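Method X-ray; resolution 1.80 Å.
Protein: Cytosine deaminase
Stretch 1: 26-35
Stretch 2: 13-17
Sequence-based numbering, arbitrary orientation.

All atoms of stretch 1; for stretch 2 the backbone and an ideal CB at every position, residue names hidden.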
# COMPACT_ATOMS: atom_id res chain seq x y z
N ARG A 26 29.81 -13.19 -17.45
CA ARG A 26 29.25 -13.12 -18.79
C ARG A 26 27.72 -13.02 -18.76
O ARG A 26 27.06 -13.71 -17.99
CB ARG A 26 29.68 -14.34 -19.61
CG ARG A 26 29.32 -14.26 -21.09
CD ARG A 26 29.35 -15.64 -21.75
NE ARG A 26 30.69 -16.08 -22.10
CZ ARG A 26 31.40 -16.96 -21.40
NH1 ARG A 26 30.89 -17.49 -20.29
NH2 ARG A 26 32.62 -17.31 -21.80
N ILE A 27 27.18 -12.16 -19.62
CA ILE A 27 25.74 -12.08 -19.85
C ILE A 27 25.50 -12.30 -21.34
O ILE A 27 26.03 -11.56 -22.17
CB ILE A 27 25.21 -10.69 -19.47
CG1 ILE A 27 25.46 -10.41 -17.98
CG2 ILE A 27 23.71 -10.58 -19.80
CD1 ILE A 27 25.27 -8.96 -17.60
N THR A 28 24.70 -13.30 -21.68
CA THR A 28 24.47 -13.65 -23.08
C THR A 28 22.99 -13.79 -23.41
O THR A 28 22.25 -14.48 -22.71
CB THR A 28 25.19 -14.96 -23.44
OG1 THR A 28 26.49 -14.96 -22.85
CG2 THR A 28 25.31 -15.11 -24.96
N ALA A 29 22.56 -13.15 -24.49
CA ALA A 29 21.19 -13.29 -24.96
C ALA A 29 20.97 -14.69 -25.55
O ALA A 29 21.85 -15.22 -26.24
CB ALA A 29 20.86 -12.23 -25.99
N GLN A 30 19.81 -15.27 -25.29
CA GLN A 30 19.45 -16.58 -25.84
C GLN A 30 18.50 -16.41 -27.02
O GLN A 30 17.78 -15.42 -27.11
CB GLN A 30 18.78 -17.45 -24.78
CG GLN A 30 19.50 -17.50 -23.45
CD GLN A 30 18.73 -18.27 -22.39
OE1 GLN A 30 19.19 -18.39 -21.25
NE2 GLN A 30 17.56 -18.78 -22.75
N ALA A 31 18.51 -17.40 -27.91
CA ALA A 31 17.62 -17.41 -29.07
C ALA A 31 16.18 -17.64 -28.64
O ALA A 31 15.25 -17.10 -29.23
CB ALA A 31 18.06 -18.48 -30.06
N ALA A 32 16.01 -18.45 -27.60
CA ALA A 32 14.69 -18.73 -27.05
C ALA A 32 14.81 -19.45 -25.72
O ALA A 32 15.91 -19.62 -25.20
CB ALA A 32 13.86 -19.57 -28.03
N MET A 33 13.67 -19.86 -25.18
CA MET A 33 13.63 -20.66 -23.97
C MET A 33 14.43 -21.95 -24.17
O MET A 33 14.27 -22.65 -25.18
CB MET A 33 12.17 -20.98 -23.63
CG MET A 33 11.95 -21.45 -22.23
SD MET A 33 12.04 -20.10 -21.05
CE MET A 33 11.90 -21.03 -19.53
N GLN A 34 15.31 -22.25 -23.22
CA GLN A 34 16.19 -23.41 -23.33
C GLN A 34 15.89 -24.48 -22.28
O GLN A 34 15.58 -24.16 -21.15
CB GLN A 34 17.65 -22.97 -23.22
CG GLN A 34 18.08 -22.02 -24.33
CD GLN A 34 19.49 -21.48 -24.15
OE1 GLN A 34 20.16 -21.78 -23.15
NE2 GLN A 34 19.94 -20.69 -25.11
N THR A 35 15.99 -25.75 -22.67
CA THR A 35 15.90 -26.83 -21.69
C THR A 35 17.08 -26.71 -20.71
O THR A 35 18.11 -26.13 -21.04
CB THR A 35 15.91 -28.20 -22.38
OG1 THR A 35 17.10 -28.33 -23.15
CG2 THR A 35 14.69 -28.34 -23.30
N UNK A 13 14.20 -10.19 -24.69
CA UNK A 13 14.99 -11.42 -24.84
C UNK A 13 15.25 -12.12 -23.51
O UNK A 13 15.24 -11.49 -22.46
CB UNK A 13 16.33 -11.10 -25.52
N UNK A 14 15.48 -13.43 -23.57
CA UNK A 14 15.90 -14.20 -22.40
C UNK A 14 17.43 -14.24 -22.34
O UNK A 14 18.09 -14.24 -23.38
CB UNK A 14 15.32 -15.62 -22.44
N UNK A 15 17.98 -14.27 -21.13
CA UNK A 15 19.43 -14.22 -20.99
C UNK A 15 19.99 -15.33 -20.12
O UNK A 15 19.34 -15.81 -19.19
CB UNK A 15 19.85 -12.87 -20.41
N UNK A 16 21.22 -15.74 -20.43
CA UNK A 16 22.01 -16.57 -19.53
C UNK A 16 23.05 -15.69 -18.83
O UNK A 16 23.71 -14.87 -19.46
CB UNK A 16 22.68 -17.72 -20.29
N UNK A 17 23.16 -15.85 -17.51
CA UNK A 17 24.13 -15.11 -16.72
C UNK A 17 25.14 -16.08 -16.13
O UNK A 17 24.77 -17.06 -15.48
CB UNK A 17 23.44 -14.30 -15.62

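The two stretches run antiparallel, their axes 4.6 Å apart at closest approach, and the register pairs Ile 27 with 17, Thr 28 with 16 and Ala 29 with 15. Side chains therefore alternate between a face bearing Ile 27 and Ala 29 and a face bearing Thr 28.

At position 13 the CA-to-CB bond points toward stretch 1, but the ideal CB is still 4.7 Å from CB of Ala 29 and meets no charge or polar group that demands a partner. Many residues, small or larger, would serve. The deposited residue is Ala 13, whose methyl group remains just short of contact.

Position 14 anchors the ladder through its backbone: its O accepts a hydrogen bond from N of Gln 30 at 2.8 Å. The CB points sideways, 3.9 Å from NE2 of Gln 30, and the thioether of Met 33 lies beyond. A flexible apolar chain, such as leucine or methionine, could bend back to reach it. Leu 14, with chi1 m and chi2 t, does so, and its CD1 packs 3.5 Å from SD of Met 33.

Position 15 shares the face of Ile 27 and Ala 29. Its extended backbone (phi -128°, psi 149°) suits beta-branched and aromatic residues, and the neighbours are apolar, so valine, isoleucine, leucine or phenylalanine are all plausible. The residue is Phe 15. Its ring spans both neighbours, with CD1 3.9 Å from CG2 of Ile 27 and CE1 3.8 Å from CB of Ala 29.

Position 16 faces the other way, on the side of Thr 28, in a hydrogen-bonded pair: its N donates to O of Thr 28 (2.8 Å) and its O accepts from N of Thr 28 (2.9 Å). The ideal CB lies 3.7 Å from OE1 of Gln 30, an acceptor within reach of a short donor. Serine or threonine would fit, and threonine's beta branching also favours a strand. Thr 16 uses it: its OG1 donates to OE1 of Gln 30 at 2.6 Å. NE2 of Gln 30 donates to O of Ala 32 at 3.1 Å.

Position 17 returns to the face of Ile 27, with its CA 3.5 Å from O of Arg 26 in a CA-H...O contact. The ideal CB is 5.0 Å from CG1 of Ile 27, leaving room for a branched aliphatic chain. Leu 17 extends its end into that space, placing CD2 3.8 Å from CG2 of Ile 27.

Stretch 2 13-17: ALFTL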
# COMPACT_ATOMS: atom_id res chain seq x y z
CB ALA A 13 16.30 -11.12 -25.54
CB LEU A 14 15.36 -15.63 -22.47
CG LEU A 14 13.85 -15.82 -22.28
CD1 LEU A 14 13.44 -17.25 -22.61
CD2 LEU A 14 13.44 -15.47 -20.86
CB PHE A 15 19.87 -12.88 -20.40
CG PHE A 15 19.59 -11.71 -21.30
CD1 PHE A 15 20.59 -11.17 -22.09
CD2 PHE A 15 18.33 -11.14 -21.34
CE1 PHE A 15 20.33 -10.09 -22.92
CE2 PHE A 15 18.06 -10.05 -22.16
CZ PHE A 15 19.07 -9.53 -22.95
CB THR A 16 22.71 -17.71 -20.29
OG1 THR A 16 21.73 -18.72 -20.60
CG2 THR A 16 23.80 -18.33 -19.44
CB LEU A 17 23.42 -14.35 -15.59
CG LEU A 17 22.05 -13.75 -15.94
CD1 LEU A 17 21.44 -13.06 -14.73
CD2 LEU A 17 22.18 -12.77 -17.09
O HOH W 1 15.27 -15.13 -25.98
O HOH W 2 26.24 -15.74 -20.46
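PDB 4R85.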